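Local atomic coordinates of adenosylmethionine-8-amino-7-oxononanoate aminotransferase (Methanocaldococcus jannaschii, PDB entry 6ZHK), a protein that probably transfers the amino group of S-adenosylmethionine to 8-amino-7-oxononanoate in biotin biosynthesis, with pyridoxal 5'-phosphate as cofactor. Residues E33-I38 with D49-K54; K131-Y136 with E227-I232; A257-D262 with K289-P294; L424-Y429 with I461-L466. All coordinates share one frame; numbering follows the deposited sequence.

Interaction 1 of 4, residues E33-I38 with D49-K54; sequences ESKNLI and DIYGNK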
# COMPACT_ATOMS: atom_id res chain seq x y z
N GLU A 33 -16.09 8.20 22.60
CA GLU A 33 -16.41 8.75 23.91
C GLU A 33 -15.38 9.78 24.34
O GLU A 33 -15.67 10.57 25.23
CB GLU A 33 -16.49 7.66 24.97
CG GLU A 33 -17.81 6.93 24.91
CD GLU A 33 -17.80 5.57 25.59
OE1 GLU A 33 -16.70 5.12 26.07
OE2 GLU A 33 -18.88 4.95 25.62
N SER A 34 -14.18 9.75 23.76
CA SER A 34 -13.12 10.58 24.33
C SER A 34 -12.91 11.88 23.54
O SER A 34 -13.47 12.10 22.46
CB SER A 34 -11.84 9.79 24.53
OG SER A 34 -11.50 9.08 23.33
N LYS A 35 -12.07 12.75 24.14
CA LYS A 35 -11.60 13.95 23.47
C LYS A 35 -10.26 13.59 22.83
O LYS A 35 -9.32 13.28 23.54
CB LYS A 35 -11.44 15.13 24.45
CG LYS A 35 -10.92 16.43 23.82
CD LYS A 35 -11.74 16.94 22.59
CE LYS A 35 -11.13 18.11 21.82
NZ LYS A 35 -10.15 17.72 20.75
N ASN A 36 -10.21 13.61 21.49
CA ASN A 36 -9.07 13.07 20.77
C ASN A 36 -8.29 14.20 20.13
O ASN A 36 -8.84 15.22 19.76
CB ASN A 36 -9.51 12.08 19.67
CG ASN A 36 -10.44 11.02 20.25
OD1 ASN A 36 -10.05 10.34 21.18
ND2 ASN A 36 -11.68 10.94 19.79
N LEU A 37 -6.97 14.02 19.96
CA LEU A 37 -6.13 15.04 19.35
C LEU A 37 -6.49 15.06 17.87
O LEU A 37 -6.51 13.99 17.25
CB LEU A 37 -4.71 14.49 19.50
CG LEU A 37 -3.52 15.43 19.60
CD1 LEU A 37 -3.68 16.43 20.74
CD2 LEU A 37 -2.30 14.57 19.84
N ILE A 38 -6.82 16.27 17.36
CA ILE A 38 -7.07 16.50 15.94
C ILE A 38 -6.01 17.48 15.46
O ILE A 38 -5.97 18.62 15.89
CB ILE A 38 -8.51 16.96 15.61
CG1 ILE A 38 -9.58 15.99 16.11
CG2 ILE A 38 -8.64 17.22 14.10
CD1 ILE A 38 -9.41 14.58 15.58
N ASP A 49 -2.55 21.04 17.48
CA ASP A 49 -3.94 20.68 17.31
C ASP A 49 -4.80 21.87 16.90
O ASP A 49 -4.32 22.99 16.77
CB ASP A 49 -4.47 19.85 18.48
CG ASP A 49 -4.85 20.68 19.69
OD1 ASP A 49 -4.67 21.91 19.62
OD2 ASP A 49 -5.25 20.07 20.70
N ILE A 50 -6.07 21.57 16.69
CA ILE A 50 -7.02 22.53 16.17
C ILE A 50 -7.35 23.56 17.26
O ILE A 50 -8.02 24.54 16.95
CB ILE A 50 -8.31 21.81 15.69
CG1 ILE A 50 -9.00 21.05 16.84
CG2 ILE A 50 -8.05 20.95 14.43
CD1 ILE A 50 -10.38 20.41 16.45
N TYR A 51 -6.85 23.36 18.49
CA TYR A 51 -6.98 24.33 19.59
C TYR A 51 -5.72 25.19 19.68
O TYR A 51 -5.65 26.16 20.45
CB TYR A 51 -7.32 23.62 20.91
CG TYR A 51 -8.68 22.97 20.88
CD1 TYR A 51 -9.83 23.75 20.89
CD2 TYR A 51 -8.81 21.62 20.59
CE1 TYR A 51 -11.09 23.20 20.77
CE2 TYR A 51 -10.07 21.05 20.49
CZ TYR A 51 -11.20 21.84 20.56
OH TYR A 51 -12.45 21.30 20.45
N GLY A 52 -4.72 24.87 18.85
CA GLY A 52 -3.48 25.61 18.83
C GLY A 52 -2.47 25.09 19.85
O GLY A 52 -1.44 25.72 20.03
N ASN A 53 -2.81 24.00 20.55
CA ASN A 53 -1.93 23.38 21.53
C ASN A 53 -0.82 22.56 20.84
O ASN A 53 -1.04 21.92 19.83
CB ASN A 53 -2.77 22.47 22.42
CG ASN A 53 -3.75 23.27 23.24
OD1 ASN A 53 -3.40 24.31 23.77
ND2 ASN A 53 -5.00 22.85 23.25
N LYS A 54 0.38 22.54 21.43
CA LYS A 54 1.52 21.87 20.85
C LYS A 54 1.90 20.63 21.69
O LYS A 54 1.83 20.64 22.94
CB LYS A 54 2.74 22.81 20.86
CG LYS A 54 2.61 24.10 20.04
CD LYS A 54 3.89 24.98 20.16
CE LYS A 54 3.95 26.24 19.30
NZ LYS A 54 2.71 27.05 19.47
O HOH W 1 -7.60 18.47 19.14
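OD1 of D49, the residue that meets I38 across this contact, is gripped by two backbone amides, Y51 N and N53 N, each 2.9 Å from it. They come from opposite faces of the carboxylate, 65° and 37° out of its plane. The first bond makes an Asx turn, and it coincides with a type I beta turn from D49 to G52, the bend of the hairpin that joins strands 46-49 and 54-57. The turn's own backbone bond, G52 N to D49 O, is 2.8 Å long.

The segment 33-38, entering strand 38-43, lies beside this turn. I38 O faces the CA-H of D49 and takes a weak bond from I50 N, bent to 132° at the hydrogen. A water also links the two segments: it accepts from I38 N at 2.9 Å, donates to D49 OD2, and receives a weak bond from K35 NZ. Replacing D49 by alanine is likely to deprive the Y51 and N53 amides of their common acceptor and the water of its carboxylate partner, leaving the turn held less firmly.

I38 also pairs in a parallel beta ladder with a strand of the second subunit, so the sheet runs on across the dimer interface. Farther out, the chain of K35 is bent at chi2 and chi4, which lets NZ reach N36 O at 3.0 Å. The hydroxyl of Y51 is held by E14 of helix 10-20, while NZ of K35 sits at the edge of the Y51 ring, near its plane, 3.3 Å from CE2.

Interaction 2 of 4, residues K131-Y136 with E227-I232; sequences KMAYQY and EVFCVI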
# COMPACT_ATOMS: atom_id res chain seq x y z
N LYS A 131 7.03 -12.69 -2.23
CA LYS A 131 6.71 -13.21 -3.55
C LYS A 131 7.97 -13.42 -4.36
O LYS A 131 8.09 -14.42 -5.06
CB LYS A 131 5.67 -12.37 -4.29
CG LYS A 131 4.31 -12.30 -3.58
CD LYS A 131 3.36 -11.39 -4.33
CE LYS A 131 3.33 -11.62 -5.85
NZ LYS A 131 2.27 -10.77 -6.48
N MET A 132 8.96 -12.53 -4.20
CA MET A 132 10.22 -12.66 -4.90
C MET A 132 10.90 -13.94 -4.43
O MET A 132 11.42 -14.67 -5.27
CB MET A 132 11.11 -11.44 -4.57
CG MET A 132 10.68 -10.19 -5.30
SD MET A 132 11.71 -8.87 -4.66
CE MET A 132 11.34 -7.55 -5.81
N ALA A 133 10.92 -14.17 -3.10
CA ALA A 133 11.64 -15.29 -2.50
C ALA A 133 10.98 -16.58 -2.98
O ALA A 133 11.63 -17.45 -3.50
CB ALA A 133 11.68 -15.20 -0.99
N TYR A 134 9.63 -16.59 -2.96
CA TYR A 134 8.87 -17.77 -3.33
C TYR A 134 9.15 -18.09 -4.80
O TYR A 134 9.44 -19.26 -5.18
CB TYR A 134 7.37 -17.58 -3.08
CG TYR A 134 6.60 -18.84 -3.50
CD1 TYR A 134 6.56 -19.94 -2.64
CD2 TYR A 134 6.00 -18.96 -4.76
CE1 TYR A 134 5.90 -21.12 -3.02
CE2 TYR A 134 5.40 -20.13 -5.15
CZ TYR A 134 5.33 -21.20 -4.27
OH TYR A 134 4.72 -22.37 -4.66
N GLN A 135 8.99 -17.06 -5.64
CA GLN A 135 9.08 -17.30 -7.08
C GLN A 135 10.52 -17.52 -7.51
O GLN A 135 10.77 -18.30 -8.44
CB GLN A 135 8.34 -16.24 -7.88
CG GLN A 135 8.40 -16.55 -9.38
CD GLN A 135 7.44 -15.68 -10.13
OE1 GLN A 135 7.01 -14.64 -9.64
NE2 GLN A 135 7.24 -16.03 -11.39
N TYR A 136 11.48 -16.93 -6.78
CA TYR A 136 12.88 -17.23 -7.07
C TYR A 136 13.09 -18.75 -7.11
O TYR A 136 13.71 -19.29 -8.04
CB TYR A 136 13.77 -16.64 -5.99
CG TYR A 136 15.22 -17.09 -5.98
CD1 TYR A 136 16.16 -16.57 -6.89
CD2 TYR A 136 15.64 -18.03 -5.07
CE1 TYR A 136 17.52 -16.94 -6.82
CE2 TYR A 136 16.99 -18.42 -5.01
CZ TYR A 136 17.90 -17.92 -5.92
OH TYR A 136 19.23 -18.28 -5.81
N GLU A 227 12.33 -26.99 2.64
CA GLU A 227 10.90 -26.75 2.45
C GLU A 227 10.54 -25.29 2.66
O GLU A 227 9.34 -24.94 2.71
CB GLU A 227 10.03 -27.64 3.35
CG GLU A 227 10.03 -27.29 4.82
CD GLU A 227 9.44 -28.38 5.73
OE1 GLU A 227 8.20 -28.42 5.87
OE2 GLU A 227 10.21 -29.20 6.32
N VAL A 228 11.54 -24.42 2.74
CA VAL A 228 11.29 -23.04 3.18
C VAL A 228 11.80 -22.07 2.11
O VAL A 228 12.87 -22.33 1.55
CB VAL A 228 11.98 -22.86 4.56
CG1 VAL A 228 12.53 -21.47 4.82
CG2 VAL A 228 11.07 -23.33 5.69
N PHE A 229 11.02 -21.03 1.76
CA PHE A 229 11.46 -20.03 0.78
C PHE A 229 12.08 -18.77 1.40
O PHE A 229 12.73 -17.99 0.68
CB PHE A 229 10.37 -19.68 -0.23
CG PHE A 229 9.16 -19.05 0.41
CD1 PHE A 229 9.17 -17.67 0.65
CD2 PHE A 229 8.08 -19.81 0.84
CE1 PHE A 229 8.06 -17.06 1.24
CE2 PHE A 229 6.96 -19.18 1.39
CZ PHE A 229 6.94 -17.81 1.59
N CYS A 230 11.90 -18.59 2.72
CA CYS A 230 12.64 -17.52 3.37
C CYS A 230 12.63 -17.67 4.90
O CYS A 230 11.88 -18.48 5.44
CB CYS A 230 12.02 -16.17 3.01
SG CYS A 230 10.42 -15.89 3.84
N VAL A 231 13.57 -16.96 5.55
CA VAL A 231 13.56 -16.59 6.96
C VAL A 231 13.40 -15.07 6.95
O VAL A 231 14.01 -14.41 6.13
CB VAL A 231 14.87 -17.00 7.66
CG1 VAL A 231 14.97 -16.26 9.01
CG2 VAL A 231 14.96 -18.53 7.81
N ILE A 232 12.48 -14.52 7.72
CA ILE A 232 12.26 -13.08 7.76
C ILE A 232 12.26 -12.65 9.22
O ILE A 232 11.70 -13.38 10.07
CB ILE A 232 10.98 -12.66 7.01
CG1 ILE A 232 10.81 -11.12 7.14
CG2 ILE A 232 9.79 -13.38 7.59
CD1 ILE A 232 9.63 -10.56 6.31
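Two different first torsions bring Y134 and F229 together: the CG of Y134 is anti to its own N (chi1 179°), which brings the edge of its ring to F229, while the CG of F229 stands between N and the carbonyl carbon (chi1 63°), the crowded position, and directs the phenyl group at the helix. The result is a T-shaped stack in which the tyrosine supplies the edge and the phenylalanine the face. Its planes stand at 87° and its centroids are 5.6 Å apart. CD1 of Y134 does the touching, 3.8 Å from CD2 of F229, and the same phenyl face receives a CH-pi contact from CB of Y134, 4.2 Å from the ring centroid.

These residues join helix 122-140 to strand 228-234 of the large mixed sheet that forms the core of this class-III aminotransferase. The chain turns a corner at F229, so the strand is broken just where its ring leaves toward the helix; I130 and Y137, on the same helix, also pack against that ring. Y134 also packs on V174 of the second subunit, which places the stack between sheet and dimer interface.

A133 adds its methyl group to the contact. CB lies at the edge of the phenyl ring, 3.9 Å from CD1 of F229, and touches CB of C230 at 4.1 Å. It also presses on the backbone at 3.4 Å from F229 O, a carbonyl oxygen buried by this contact that has no hydrogen-bonding partner in the model.

Interaction 3 of 4, residues A257-D262 with K289-P294; sequences ACKEND and KKLEKP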
# COMPACT_ATOMS: atom_id res chain seq x y z
N ALA A 257 23.41 -18.95 9.12
CA ALA A 257 22.67 -20.20 8.96
C ALA A 257 21.89 -20.20 7.64
O ALA A 257 21.86 -21.23 6.96
CB ALA A 257 21.77 -20.40 10.15
N CYS A 258 21.28 -19.06 7.27
CA CYS A 258 20.62 -18.97 5.96
C CYS A 258 21.60 -19.19 4.81
O CYS A 258 21.34 -19.92 3.85
CB CYS A 258 19.91 -17.64 5.80
SG CYS A 258 18.50 -17.48 6.92
N LYS A 259 22.80 -18.59 4.91
CA LYS A 259 23.81 -18.78 3.88
C LYS A 259 24.22 -20.25 3.79
O LYS A 259 24.28 -20.79 2.67
CB LYS A 259 25.01 -17.86 4.15
CG LYS A 259 26.02 -17.70 3.01
CD LYS A 259 27.16 -16.74 3.35
CE LYS A 259 28.24 -16.64 2.28
NZ LYS A 259 27.69 -16.14 1.00
N GLU A 260 24.46 -20.89 4.94
CA GLU A 260 24.99 -22.25 4.96
C GLU A 260 23.94 -23.25 4.52
O GLU A 260 24.31 -24.34 4.07
CB GLU A 260 25.55 -22.63 6.33
CG GLU A 260 26.89 -21.96 6.56
CD GLU A 260 27.53 -22.20 7.91
OE1 GLU A 260 26.84 -22.78 8.78
OE2 GLU A 260 28.71 -21.79 8.08
N ASN A 261 22.65 -22.87 4.58
CA ASN A 261 21.58 -23.82 4.29
C ASN A 261 20.77 -23.41 3.07
O ASN A 261 19.71 -24.00 2.85
CB ASN A 261 20.63 -24.01 5.49
CG ASN A 261 21.26 -24.69 6.69
OD1 ASN A 261 21.74 -24.06 7.65
ND2 ASN A 261 21.19 -26.01 6.70
N ASP A 262 21.26 -22.45 2.27
CA ASP A 262 20.65 -22.15 0.99
C ASP A 262 19.23 -21.66 1.19
O ASP A 262 18.36 -22.07 0.43
CB ASP A 262 20.67 -23.35 0.03
CG ASP A 262 20.23 -23.01 -1.40
OD1 ASP A 262 20.52 -21.87 -1.89
OD2 ASP A 262 19.54 -23.87 -2.00
N LYS A 289 27.55 -7.66 6.17
CA LYS A 289 28.12 -7.30 4.87
C LYS A 289 29.01 -8.40 4.30
O LYS A 289 28.98 -8.70 3.10
CB LYS A 289 28.94 -6.01 4.94
CG LYS A 289 28.13 -4.73 5.11
CD LYS A 289 29.11 -3.56 5.00
CE LYS A 289 28.47 -2.26 5.41
NZ LYS A 289 29.29 -1.12 4.93
N LYS A 290 29.82 -9.02 5.16
CA LYS A 290 30.74 -10.06 4.70
C LYS A 290 29.97 -11.31 4.21
O LYS A 290 30.38 -11.94 3.24
CB LYS A 290 31.78 -10.34 5.80
CG LYS A 290 33.14 -10.82 5.28
CD LYS A 290 33.14 -12.06 4.35
CE LYS A 290 34.12 -12.00 3.17
NZ LYS A 290 35.10 -10.89 3.24
N LEU A 291 28.82 -11.62 4.84
CA LEU A 291 27.95 -12.74 4.53
C LEU A 291 27.07 -12.43 3.33
O LEU A 291 26.50 -13.35 2.76
CB LEU A 291 27.05 -13.05 5.73
CG LEU A 291 27.76 -13.66 6.95
CD1 LEU A 291 26.83 -13.67 8.16
CD2 LEU A 291 28.22 -15.07 6.64
N GLU A 292 27.08 -11.17 2.89
CA GLU A 292 26.19 -10.71 1.83
C GLU A 292 24.75 -11.03 2.25
O GLU A 292 23.98 -11.51 1.43
CB GLU A 292 26.60 -11.24 0.44
CG GLU A 292 27.93 -10.62 0.01
CD GLU A 292 28.59 -11.19 -1.22
OE1 GLU A 292 27.87 -11.57 -2.15
OE2 GLU A 292 29.84 -11.22 -1.25
N LYS A 293 24.41 -10.76 3.53
CA LYS A 293 23.03 -10.93 3.97
C LYS A 293 22.57 -9.61 4.56
O LYS A 293 23.38 -8.83 5.08
CB LYS A 293 22.96 -12.02 5.02
CG LYS A 293 23.29 -13.40 4.46
CD LYS A 293 22.09 -13.94 3.70
CE LYS A 293 22.35 -15.27 3.04
NZ LYS A 293 22.85 -15.05 1.66
N PRO A 294 21.27 -9.28 4.52
CA PRO A 294 20.23 -10.14 3.97
C PRO A 294 20.22 -10.15 2.45
O PRO A 294 20.71 -9.23 1.82
CB PRO A 294 18.96 -9.39 4.41
CG PRO A 294 19.35 -7.91 4.35
CD PRO A 294 20.78 -7.98 4.94
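K293 and K259 meet through their carbon chains where two helices, 250-261 and 286-291, both end in Schellman motifs. The positive phi values of D262 (62°) and E292 (55°) mark the points where each chain leaves its helix. Helix 250-261 precedes strand 265-268, and helix 286-291 lies in the connection from that strand to its parallel neighbour 296-299, so the contact packs two connecting helices of the large sheet against each other.

The buried side belongs to K293 and C258. The bend of K293 at chi2 (-77°) brings CE against the neighbouring helix, 3.8 Å from K259 N and 3.9 Å from K259 CB, with CB of C258 slightly farther away at 4.4 Å. The methylenes thus do the packing of a buried apolar residue, while a further bend at chi4 turns NZ, which is paired in a salt bridge with D295. F265 of strand 265-268 touches both K293 and C258.

The other side is more open to solvent, though not looser in its distances. The exposed K259 chain, extended through chi2 and chi3, runs straight as far as CE, bends only at chi4, and crosses the partly exposed L291, where CD of K259 lies 3.8 Å from CD2 of L291. No hydrogen bond or salt bridge crosses between the segments. Two lysine ammonium groups come fairly near each other here, K259 NZ and K293 NZ being 5.0 Å apart, a spacing that the D295 carboxylate may make easier to tolerate. At the exit of helix 286-291, CD of K259 lies 3.5 Å from the carbonyl oxygen of L291.

Interaction 4 of 4, residues L424-Y429 with I461-L466; sequences LEKGIY and IKEADL
A Schellman motif ends helix 415-425, with G427 at positive phi as its C-prime residue, and from this helix end K426 reaches across to E463 in the last turn of helix 447-463. Two bonds close it, I428 N to L423 O and G427 N to L424 O, the latter 3.0 Å. K426 and E463 extend toward each other from opposite directions, and NZ of K426 forms a salt bridge with OE2 of E463 at 2.9 Å. E463 is extended beyond CG, and the K426 chain runs straight to CE before bending at chi4 (-56°), which turns NZ to OE2. The ammonium group comes in on the syn side of that oxygen, 28° out of the carboxylate plane, leaving OE1 of E463 farther from NZ at 3.4 Å.

NZ has a second salt bridge, to E459 one turn earlier on the same helix. OE1 of E425 is 4.4 Å from OE1 of E463, a like-charge approach that the lysine is likely to ease. A methionine in place of K426 would probably leave E459 and E463 without their shared cation. A water sits near both E425 OE1 and E463 OE1 and accepts a weak bond from K426 NZ at 3.2 Å.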
# COMPACT_ATOMS: atom_id res chain seq x y z
N LEU A 424 0.10 13.63 27.86
CA LEU A 424 -0.56 14.59 26.99
C LEU A 424 -0.76 15.92 27.73
O LEU A 424 -0.60 17.00 27.14
CB LEU A 424 -1.88 14.01 26.46
CG LEU A 424 -2.38 14.63 25.15
CD1 LEU A 424 -1.48 14.32 23.97
CD2 LEU A 424 -3.84 14.32 24.86
N GLU A 425 -1.06 15.84 29.04
CA GLU A 425 -1.18 17.05 29.86
C GLU A 425 0.13 17.83 29.92
O GLU A 425 0.14 19.04 30.17
CB GLU A 425 -1.58 16.70 31.30
CG GLU A 425 -2.98 16.13 31.44
CD GLU A 425 -3.24 15.46 32.79
OE1 GLU A 425 -2.30 15.41 33.66
OE2 GLU A 425 -4.37 15.02 32.99
N LYS A 426 1.27 17.13 29.78
CA LYS A 426 2.59 17.75 29.83
C LYS A 426 3.06 18.12 28.42
O LYS A 426 4.22 18.46 28.26
CB LYS A 426 3.60 16.85 30.55
CG LYS A 426 3.14 16.38 31.93
CD LYS A 426 4.01 15.30 32.53
CE LYS A 426 3.47 14.76 33.83
NZ LYS A 426 3.30 15.89 34.77
N GLY A 427 2.16 18.11 27.42
CA GLY A 427 2.55 18.60 26.10
C GLY A 427 3.36 17.56 25.30
O GLY A 427 4.19 17.94 24.49
N ILE A 428 3.12 16.26 25.55
CA ILE A 428 3.82 15.18 24.87
C ILE A 428 2.82 14.16 24.34
O ILE A 428 1.93 13.67 25.07
CB ILE A 428 4.82 14.47 25.81
CG1 ILE A 428 5.93 15.42 26.28
CG2 ILE A 428 5.35 13.17 25.11
CD1 ILE A 428 6.74 14.89 27.48
N TYR A 429 3.01 13.73 23.08
CA TYR A 429 2.17 12.74 22.46
C TYR A 429 2.98 11.45 22.45
O TYR A 429 4.07 11.39 21.86
CB TYR A 429 1.86 13.09 20.99
CG TYR A 429 1.15 11.95 20.28
CD1 TYR A 429 -0.01 11.39 20.80
CD2 TYR A 429 1.64 11.46 19.09
CE1 TYR A 429 -0.66 10.31 20.17
CE2 TYR A 429 1.00 10.42 18.42
CZ TYR A 429 -0.14 9.85 18.97
OH TYR A 429 -0.64 8.76 18.30
N ILE A 461 4.52 8.55 35.05
CA ILE A 461 4.40 7.19 35.52
C ILE A 461 3.99 7.24 36.99
O ILE A 461 3.13 6.48 37.38
CB ILE A 461 5.69 6.41 35.25
CG1 ILE A 461 5.86 6.18 33.73
CG2 ILE A 461 5.69 5.10 36.02
CD1 ILE A 461 7.22 5.53 33.42
N LYS A 462 4.53 8.22 37.73
CA LYS A 462 4.18 8.41 39.14
C LYS A 462 2.75 8.88 39.33
O LYS A 462 2.13 8.51 40.32
CB LYS A 462 5.17 9.33 39.84
CG LYS A 462 6.49 8.63 40.08
CD LYS A 462 7.56 9.50 40.69
CE LYS A 462 7.30 9.79 42.14
NZ LYS A 462 8.53 10.37 42.76
N GLU A 463 2.24 9.69 38.40
CA GLU A 463 0.92 10.28 38.52
C GLU A 463 -0.17 9.33 38.05
O GLU A 463 -1.34 9.50 38.42
CB GLU A 463 0.82 11.52 37.63
CG GLU A 463 1.68 12.68 38.10
CD GLU A 463 1.76 13.82 37.10
OE1 GLU A 463 0.98 13.81 36.12
OE2 GLU A 463 2.57 14.76 37.31
N ALA A 464 0.19 8.41 37.16
CA ALA A 464 -0.81 7.51 36.59
C ALA A 464 -1.33 6.58 37.68
O ALA A 464 -0.65 6.30 38.66
CB ALA A 464 -0.21 6.73 35.43
N ASP A 465 -2.54 6.07 37.46
CA ASP A 465 -3.19 5.13 38.36
C ASP A 465 -2.68 3.71 38.10
O ASP A 465 -3.31 2.92 37.39
CB ASP A 465 -4.70 5.27 38.17
CG ASP A 465 -5.55 4.45 39.13
OD1 ASP A 465 -4.96 3.91 40.08
OD2 ASP A 465 -6.78 4.38 38.92
N LEU A 466 -1.54 3.38 38.71
CA LEU A 466 -0.88 2.13 38.43
C LEU A 466 -0.74 1.32 39.73
O LEU A 466 -0.70 0.06 39.77
CB LEU A 466 0.49 2.44 37.83
CG LEU A 466 0.46 3.16 36.48
CD1 LEU A 466 1.88 3.48 36.00
CD2 LEU A 466 -0.32 2.36 35.47
OXT LEU A 466 -0.64 1.89 40.81
O HOH W 2 0.16 15.51 34.31

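The four contacts fall into two pairs on opposite sides of the chain's centre. Interactions 2 and 3 share the large sheet and touch where V231 CB packs on C258 SG at 3.7 Å. Interaction 2 is wholly buried and rests on aromatic packing, whereas interaction 3, partly buried, uses lysine methylenes at two helix ends. Interactions 1 and 4, with centres about 16 Å apart, both include ends of strands of the four-stranded sheet: L37 CD2 meets Y429 CD1 at 4.0 Å. Their chemistry is more polar, a carboxylate-held turn with a bridging water in the partly buried interaction 1 and a salt bridge in the surface contact of interaction 4. Segments of interactions 1, 2 and 4 reach the second subunit; those of interaction 3 do not.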